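Local coordinates for enoyl-[acyl-carrier-protein] reductase [FMN] (Thermotoga maritima, PDB 5GVH) that probably reduces enoyl groups carried on acyl carrier protein, using NADH and a bound flavin mononucleotide, at residues Val70-Val75 and Val94-Gly99; Ala198-Asp203 and Ile287-Gln292; Ala225-Pro230 and Glu244-Asn249. All coordinates share one frame; numbering follows the deposited sequence.

Contact 1. Residues Val70-Val75 and Val94-Gly99; sequences VNIILV and VTFGAG. With FMN (flavin mononucleotide), chain C.
Three backbone hydrogen bonds join Val70 and Ile72 to Thr95 and Gly97, between parallel strands. Thr95 N gives to Val70 O at 2.7 Å, almost straight at 173°. Ile72 N gives to Thr95 O at 2.8 Å. Gly97 N closes the ladder on Ile72 O at 2.9 Å. Ile72 thus uses both its N-H and its C=O, bonding to the residues before and after Phe96.

Asn71 and Thr95 share the face turned to the flavin. The Asn71 amide end faces the N3 and O2 edge of FMN. The Thr95 methyl CG2 lies anti to the backbone N and packs 3.9 Å from Asn71 CG. Past the strands, Ile73 CD1 comes within 3.2 Å of FMN N3, and Gly97 CA within 3.3 Å of FMN O2.

Val70, Ile72, Val94 and Phe96 share the other face, against helices 79-88 and 102-110. Ile72 and Phe96 lie side by side and point the same way, with Ile72 CB 3.8 Å from Phe96 CE2. Leu74 crosses Phe96 at about a right angle and sets CD2 3.6 Å from Phe96 CD2. Its other methyl, CD1, packs on Gly99, where a CB would clash.

The two strands flank helix 79-88 in a beta-alpha-beta unit of the TIM-barrel fold. The chemistry implies a divided role: a polar inner face and the loops after the strands meet the pyrimidine end of FMN, while the outer face is apolar and packs on helices.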
# COMPACT_ATOMS: atom_id res chain seq x y z
N VAL A 70 6.90 19.46 16.38
CA VAL A 70 8.24 19.52 15.81
C VAL A 70 8.69 18.10 15.50
O VAL A 70 8.43 17.19 16.29
CB VAL A 70 9.24 20.22 16.75
CG1 VAL A 70 10.67 20.12 16.21
CG2 VAL A 70 8.84 21.68 16.96
N ASN A 71 9.33 17.91 14.35
CA ASN A 71 9.85 16.62 13.92
C ASN A 71 11.37 16.58 14.04
O ASN A 71 12.05 17.45 13.50
CB ASN A 71 9.45 16.32 12.47
CG ASN A 71 10.13 15.05 11.93
OD1 ASN A 71 9.71 13.94 12.25
ND2 ASN A 71 11.18 15.21 11.13
N ILE A 72 11.88 15.55 14.71
CA ILE A 72 13.32 15.37 14.93
C ILE A 72 13.80 14.07 14.29
O ILE A 72 13.21 13.00 14.51
CB ILE A 72 13.65 15.37 16.43
CG1 ILE A 72 13.27 16.73 17.05
CG2 ILE A 72 15.13 15.04 16.61
CD1 ILE A 72 13.15 16.73 18.57
N ILE A 73 14.90 14.15 13.53
CA ILE A 73 15.57 12.97 12.98
C ILE A 73 16.56 12.43 14.01
O ILE A 73 17.54 13.10 14.35
CB ILE A 73 16.29 13.28 11.66
CG1 ILE A 73 15.42 14.16 10.78
CG2 ILE A 73 16.56 12.00 10.90
CD1 ILE A 73 14.15 13.50 10.39
N LEU A 74 16.33 11.19 14.47
CA LEU A 74 17.21 10.56 15.45
C LEU A 74 18.66 10.48 14.99
O LEU A 74 19.56 10.42 15.84
CB LEU A 74 16.69 9.16 15.76
CG LEU A 74 15.31 9.15 16.41
CD1 LEU A 74 14.77 7.72 16.50
CD2 LEU A 74 15.37 9.81 17.78
N VAL A 75 18.90 10.48 13.68
CA VAL A 75 20.25 10.37 13.12
C VAL A 75 20.95 11.72 13.12
O VAL A 75 22.12 11.82 12.75
CB VAL A 75 20.19 9.76 11.70
CG1 VAL A 75 19.82 10.81 10.67
CG2 VAL A 75 21.50 9.10 11.36
N VAL A 94 5.86 16.38 19.81
CA VAL A 94 7.12 16.05 19.15
C VAL A 94 6.91 14.80 18.30
O VAL A 94 6.36 13.81 18.78
CB VAL A 94 8.27 15.86 20.15
CG1 VAL A 94 9.42 15.13 19.50
CG2 VAL A 94 8.74 17.21 20.67
N THR A 95 7.36 14.86 17.06
CA THR A 95 7.38 13.73 16.14
C THR A 95 8.82 13.29 15.91
O THR A 95 9.72 14.12 15.78
CB THR A 95 6.72 14.09 14.81
OG1 THR A 95 5.32 13.97 14.94
CG2 THR A 95 7.17 13.19 13.75
N PHE A 96 9.04 11.97 15.86
CA PHE A 96 10.37 11.42 15.61
C PHE A 96 10.40 10.68 14.28
O PHE A 96 9.46 9.96 13.93
CB PHE A 96 10.79 10.49 16.75
CG PHE A 96 11.28 11.23 17.96
CD1 PHE A 96 10.53 11.25 19.12
CD2 PHE A 96 12.47 11.93 17.92
CE1 PHE A 96 10.98 11.95 20.24
CE2 PHE A 96 12.93 12.63 19.03
CZ PHE A 96 12.19 12.64 20.19
N GLY A 97 11.48 10.88 13.54
CA GLY A 97 11.67 10.18 12.29
C GLY A 97 12.00 8.71 12.51
O GLY A 97 11.77 8.17 13.60
N ALA A 98 12.55 8.06 11.49
CA ALA A 98 12.77 6.62 11.56
C ALA A 98 13.83 6.27 12.60
O ALA A 98 14.83 6.98 12.77
CB ALA A 98 13.16 6.08 10.19
N GLY A 99 13.60 5.15 13.28
CA GLY A 99 14.51 4.72 14.32
C GLY A 99 13.73 4.36 15.57
O GLY A 99 12.54 4.08 15.49
N1 FMN C . 9.57 12.29 7.67
C2 FMN C . 10.37 12.39 8.80
O2 FMN C . 10.15 11.72 9.82
N3 FMN C . 11.42 13.27 8.81
C4 FMN C . 11.70 14.04 7.71
O4 FMN C . 12.66 14.81 7.76
C4A FMN C . 10.91 13.94 6.57
N5 FMN C . 11.19 14.72 5.47
C5A FMN C . 10.40 14.64 4.35
C6 FMN C . 10.69 15.44 3.25
C7 FMN C . 9.90 15.38 2.11
C7M FMN C . 10.25 16.26 0.94
C8 FMN C . 8.82 14.51 2.06
C8M FMN C . 7.97 14.42 0.82
C9 FMN C . 8.52 13.70 3.16
C9A FMN C . 9.31 13.76 4.31
N10 FMN C . 9.03 12.97 5.42
C10 FMN C . 9.83 13.06 6.55
C1' FMN C . 7.86 12.03 5.40
C2' FMN C . 6.59 12.78 5.79
O2' FMN C . 6.68 13.18 7.14
C3' FMN C . 5.34 11.93 5.65
O3' FMN C . 5.36 10.94 6.65
C4' FMN C . 5.20 11.33 4.25
O4' FMN C . 5.33 12.37 3.32
C5' FMN C . 3.82 10.71 4.04
O5' FMN C . 3.70 10.27 2.70
P FMN C . 2.93 11.12 1.54
O1P FMN C . 2.35 10.13 0.54
O2P FMN C . 1.83 11.98 2.11
O3P FMN C . 3.95 11.96 0.81

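Contact 2. Residues Ala198-Asp203 and Ile287-Gln292; sequences ASVESD and IKPVKQ
The carboxylate of Glu201 faces the backbone N-H of Val290, the first residue of helix 290-310. Both oxygens take this one N-H. Val290 N is 2.9 Å from Glu201 OE1, which it meets from above the carboxylate plane. It is 3.2 Å from Glu201 OE2, on the syn side but again tilted out of the plane. The Glu201 chain bends at its second torsion (chi2 82°), which folds the carboxylate back to the helix start. Pro289 holds the N-cap position, but its ring has no polar group to cap the helix. Glu201, from the type I turn Ser199-Ser202, accepts the Val290 N-H instead. The side chains of Glu201 and Val290 cross obliquely, and Val290 CG2 lies 3.5 Å from Glu201 OE1. The negative charge at the helix N-terminus is probably favourable. An alanine in place of Glu201 would probably leave the Val290 N-H without this acceptor and open a gap beside Pro289 and Val290.

Val200 sends its two methyls to different residues of 287-292. CG2 runs alongside the proline ring and sits 3.8 Å from Pro289 CB. CG1 lies 3.7 Å from Ile287 CG2. Ile287 in turn sends CD1 to Ala198 CB, at 4.1 Å. Between these groups Val200 N gives a long, bent bond to Lys288 O (3.2 Å), from well above the carbonyl plane. Lys288 itself points away, and its NZ forms a salt bridge with Asp296. Ser199 CB and OG touch Val290 CG2, while the hydroxyl bonds to Phe196 O.

The contact ties the loop after helix 194-197 to the start of helix 290-310. Helix 28-36 packs on it through Leu30, Ala33 and Val34. Helix 206-213 borders Ile287 through Lys209 and Val213.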
# COMPACT_ATOMS: atom_id res chain seq x y z
N ALA A 198 2.26 20.54 -2.09
CA ALA A 198 1.54 21.05 -3.26
C ALA A 198 0.44 22.03 -2.84
O ALA A 198 -0.73 21.90 -3.22
CB ALA A 198 0.98 19.89 -4.08
N SER A 199 0.84 23.00 -2.03
CA SER A 199 -0.07 24.03 -1.54
C SER A 199 0.55 25.40 -1.80
O SER A 199 1.77 25.53 -1.89
CB SER A 199 -0.34 23.87 -0.04
OG SER A 199 0.86 24.03 0.69
N VAL A 200 -0.31 26.42 -1.90
CA VAL A 200 0.20 27.75 -2.24
C VAL A 200 0.99 28.34 -1.07
O VAL A 200 1.94 29.10 -1.29
CB VAL A 200 -0.93 28.69 -2.69
CG1 VAL A 200 -1.57 28.19 -3.98
CG2 VAL A 200 -1.97 28.84 -1.60
N GLU A 201 0.64 27.99 0.17
CA GLU A 201 1.40 28.45 1.33
C GLU A 201 2.81 27.89 1.38
O GLU A 201 3.66 28.45 2.09
CB GLU A 201 0.67 28.08 2.63
CG GLU A 201 -0.63 28.82 2.88
CD GLU A 201 -1.81 28.22 2.14
OE1 GLU A 201 -1.59 27.34 1.28
OE2 GLU A 201 -2.96 28.64 2.43
N SER A 202 3.09 26.80 0.66
CA SER A 202 4.43 26.24 0.59
C SER A 202 5.38 27.18 -0.12
O SER A 202 5.02 27.88 -1.07
CB SER A 202 4.40 24.90 -0.17
OG SER A 202 5.67 24.28 -0.18
N ASP A 203 6.64 27.17 0.31
CA ASP A 203 7.65 28.01 -0.31
C ASP A 203 8.72 27.21 -1.04
O ASP A 203 9.77 27.75 -1.37
CB ASP A 203 8.29 28.94 0.73
CG ASP A 203 8.74 28.20 1.96
OD1 ASP A 203 9.34 27.12 1.80
OD2 ASP A 203 8.49 28.70 3.08
N ILE A 287 -2.45 22.92 -7.36
CA ILE A 287 -1.98 23.57 -6.14
C ILE A 287 -3.17 24.26 -5.49
O ILE A 287 -3.86 25.06 -6.13
CB ILE A 287 -0.87 24.59 -6.45
CG1 ILE A 287 0.12 23.99 -7.44
CG2 ILE A 287 -0.14 25.00 -5.19
CD1 ILE A 287 0.92 22.85 -6.88
N LYS A 288 -3.42 23.94 -4.22
CA LYS A 288 -4.55 24.48 -3.48
C LYS A 288 -4.07 25.12 -2.19
O LYS A 288 -3.03 24.72 -1.66
CB LYS A 288 -5.57 23.37 -3.17
CG LYS A 288 -6.00 22.58 -4.40
CD LYS A 288 -6.37 21.13 -4.06
CE LYS A 288 -7.58 21.06 -3.14
NZ LYS A 288 -8.81 21.63 -3.76
N PRO A 289 -4.78 26.12 -1.66
CA PRO A 289 -4.43 26.65 -0.34
C PRO A 289 -4.69 25.61 0.74
O PRO A 289 -5.57 24.75 0.61
CB PRO A 289 -5.35 27.86 -0.18
CG PRO A 289 -6.46 27.63 -1.14
CD PRO A 289 -5.85 26.91 -2.30
N VAL A 290 -3.92 25.70 1.82
CA VAL A 290 -3.94 24.65 2.83
C VAL A 290 -5.34 24.46 3.40
O VAL A 290 -5.80 23.33 3.59
CB VAL A 290 -2.90 24.93 3.92
CG1 VAL A 290 -3.23 24.15 5.19
CG2 VAL A 290 -1.52 24.55 3.42
N LYS A 291 -6.05 25.56 3.67
CA LYS A 291 -7.38 25.41 4.26
C LYS A 291 -8.34 24.73 3.29
O LYS A 291 -9.18 23.93 3.71
CB LYS A 291 -7.94 26.76 4.71
CG LYS A 291 -9.33 26.62 5.34
CD LYS A 291 -9.69 27.80 6.21
CE LYS A 291 -10.63 28.74 5.47
NZ LYS A 291 -11.88 28.07 5.02
N GLN A 292 -8.22 25.03 2.00
CA GLN A 292 -9.08 24.39 1.01
C GLN A 292 -8.81 22.90 0.94
O GLN A 292 -9.75 22.09 0.81
CB GLN A 292 -8.86 25.06 -0.35
CG GLN A 292 -9.32 24.23 -1.52
CD GLN A 292 -9.74 25.09 -2.69
OE1 GLN A 292 -10.72 25.83 -2.60
NE2 GLN A 292 -9.00 25.01 -3.79

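Contact 3. Residues Ala225-Pro230 and Glu244-Asn249; sequences AKLGHP and EMEFEN
Glu246 reaches from helix 237-248 to the backbone of Lys226, and this polar link is the centre of the contact. Lys226 N gives a hydrogen bond to Glu246 OE2 at 3.0 Å, nearly in line with the C-O bond of the acceptor. Ala225 N is also close to OE2, but the angle is too poor for a bond. Ala225 N gives instead to a water oxygen at 2.7 Å. The same water lies 3.0 Å from Glu246 OE1 and can donate to it, though it has other acceptors in reach. OE1 also accepts from Gly224 N. The Glu246 chain is extended beyond CG (chi2 174°), which carries the carboxylate across to the turn.

The apolar contacts flank this link. Leu227 packs on the stem of the glutamate, with Leu227 CG 3.8 Å from Glu246 CG. Lys226 crosses Phe247 at about a right angle, and its methylene CD lies 3.3 Å from Phe247 CE2. The lysine end then leads away from the helix. The Phe247 ring also meets Phe247 of the second subunit.

Ala225-Gly228 is a type I turn between strands 220-223 and 231-234. Gly228 closes it with backbone angles suited to glycine. Glu246 is buried, and its charge is likely to be eased by the Gly224 and Lys226 N-H groups and the water. The chemistry thus implies a carboxylate that fixes the hairpin loop to the helix at the edge of the subunit interface.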
# COMPACT_ATOMS: atom_id res chain seq x y z
N ALA A 225 18.67 2.22 -1.04
CA ALA A 225 18.24 0.97 -0.42
C ALA A 225 19.43 0.10 -0.03
O ALA A 225 19.45 -0.49 1.06
CB ALA A 225 17.30 0.21 -1.35
N LYS A 226 20.45 0.01 -0.90
CA LYS A 226 21.63 -0.79 -0.59
C LYS A 226 22.52 -0.14 0.47
O LYS A 226 23.26 -0.83 1.16
CB LYS A 226 22.44 -1.05 -1.86
CG LYS A 226 23.25 -2.34 -1.80
CD LYS A 226 22.76 -3.32 -2.85
CE LYS A 226 23.34 -4.72 -2.67
NZ LYS A 226 22.39 -5.64 -1.97
N LEU A 227 22.46 1.19 0.59
CA LEU A 227 23.22 1.88 1.64
C LEU A 227 22.55 1.78 3.01
O LEU A 227 23.13 2.25 3.99
CB LEU A 227 23.42 3.35 1.27
CG LEU A 227 23.77 3.65 -0.18
CD1 LEU A 227 23.70 5.14 -0.45
CD2 LEU A 227 25.13 3.09 -0.54
N GLY A 228 21.36 1.20 3.09
CA GLY A 228 20.66 1.02 4.34
C GLY A 228 19.54 2.01 4.60
O GLY A 228 18.61 1.69 5.34
N HIS A 229 19.60 3.21 4.00
CA HIS A 229 18.59 4.25 4.22
C HIS A 229 17.75 4.47 2.97
O HIS A 229 17.98 5.43 2.21
CB HIS A 229 19.27 5.56 4.65
CG HIS A 229 20.44 5.94 3.80
ND1 HIS A 229 20.33 6.74 2.69
CD2 HIS A 229 21.76 5.62 3.90
CE1 HIS A 229 21.52 6.90 2.14
NE2 HIS A 229 22.40 6.23 2.85
N PRO A 230 16.73 3.65 2.71
CA PRO A 230 15.95 3.80 1.48
C PRO A 230 15.00 4.99 1.56
O PRO A 230 14.35 5.21 2.59
CB PRO A 230 15.19 2.47 1.37
CG PRO A 230 15.04 2.01 2.78
CD PRO A 230 16.23 2.55 3.56
N GLU A 244 22.35 3.41 -9.57
CA GLU A 244 23.51 2.72 -10.12
C GLU A 244 24.71 2.86 -9.20
O GLU A 244 25.34 1.87 -8.82
CB GLU A 244 23.83 3.25 -11.52
CG GLU A 244 25.00 2.55 -12.22
CD GLU A 244 24.57 1.43 -13.16
OE1 GLU A 244 25.32 1.12 -14.11
OE2 GLU A 244 23.46 0.88 -12.95
N MET A 245 25.03 4.10 -8.79
CA MET A 245 26.21 4.36 -7.98
C MET A 245 26.16 3.69 -6.61
O MET A 245 27.21 3.53 -5.99
CB MET A 245 26.42 5.87 -7.82
CG MET A 245 27.87 6.27 -7.52
SD MET A 245 28.96 6.05 -8.95
CE MET A 245 28.46 7.42 -9.97
N GLU A 246 24.98 3.31 -6.12
CA GLU A 246 24.90 2.55 -4.87
C GLU A 246 25.65 1.22 -4.99
O GLU A 246 26.27 0.77 -4.02
CB GLU A 246 23.45 2.30 -4.49
CG GLU A 246 22.71 3.47 -3.85
CD GLU A 246 21.24 3.14 -3.64
OE1 GLU A 246 20.39 3.66 -4.40
OE2 GLU A 246 20.94 2.34 -2.73
N PHE A 247 25.59 0.58 -6.16
CA PHE A 247 26.28 -0.70 -6.33
C PHE A 247 27.76 -0.51 -6.62
O PHE A 247 28.61 -1.19 -6.03
CB PHE A 247 25.64 -1.52 -7.45
CG PHE A 247 24.18 -1.82 -7.26
CD1 PHE A 247 23.22 -1.21 -8.06
CD2 PHE A 247 23.76 -2.74 -6.31
CE1 PHE A 247 21.87 -1.49 -7.91
CE2 PHE A 247 22.41 -3.03 -6.15
CZ PHE A 247 21.46 -2.40 -6.94
N GLU A 248 28.09 0.41 -7.53
CA GLU A 248 29.43 0.48 -8.09
C GLU A 248 30.38 1.23 -7.16
O GLU A 248 31.49 0.75 -6.86
CB GLU A 248 29.39 1.14 -9.47
CG GLU A 248 28.17 0.75 -10.29
CD GLU A 248 28.39 -0.51 -11.11
OE1 GLU A 248 28.32 -0.41 -12.35
OE2 GLU A 248 28.63 -1.58 -10.51
N ASN A 249 29.98 2.42 -6.72
CA ASN A 249 30.79 3.26 -5.85
C ASN A 249 29.92 3.76 -4.70
O ASN A 249 29.46 4.91 -4.70
CB ASN A 249 31.40 4.42 -6.63
CG ASN A 249 32.58 5.02 -5.93
OD1 ASN A 249 32.76 4.85 -4.73
ND2 ASN A 249 33.40 5.75 -6.68
O HOH W 1 17.83 2.23 -3.57

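The contacts come in the order 1, 2, 3 by first segment, and contact 3 is nested inside the loop that contact 2 closes. Contact 1 lies in the parallel barrel sheet and touches FMN. Contact 2 sits on the opposite side of the chain's centre, about 24 Å from contact 1 between centres, and joins a loop to helix 290-310. Contact 3 is about 23 Å from contact 1 and 34 Å from contact 2, again between centres. It joins the loop linking two strands of the small antiparallel sheet to helix 237-248. None touch. Contact 1 thus shapes one side of the flavin pocket, while contacts 2 and 3 tie outer loops to helices, the latter beside the second subunit.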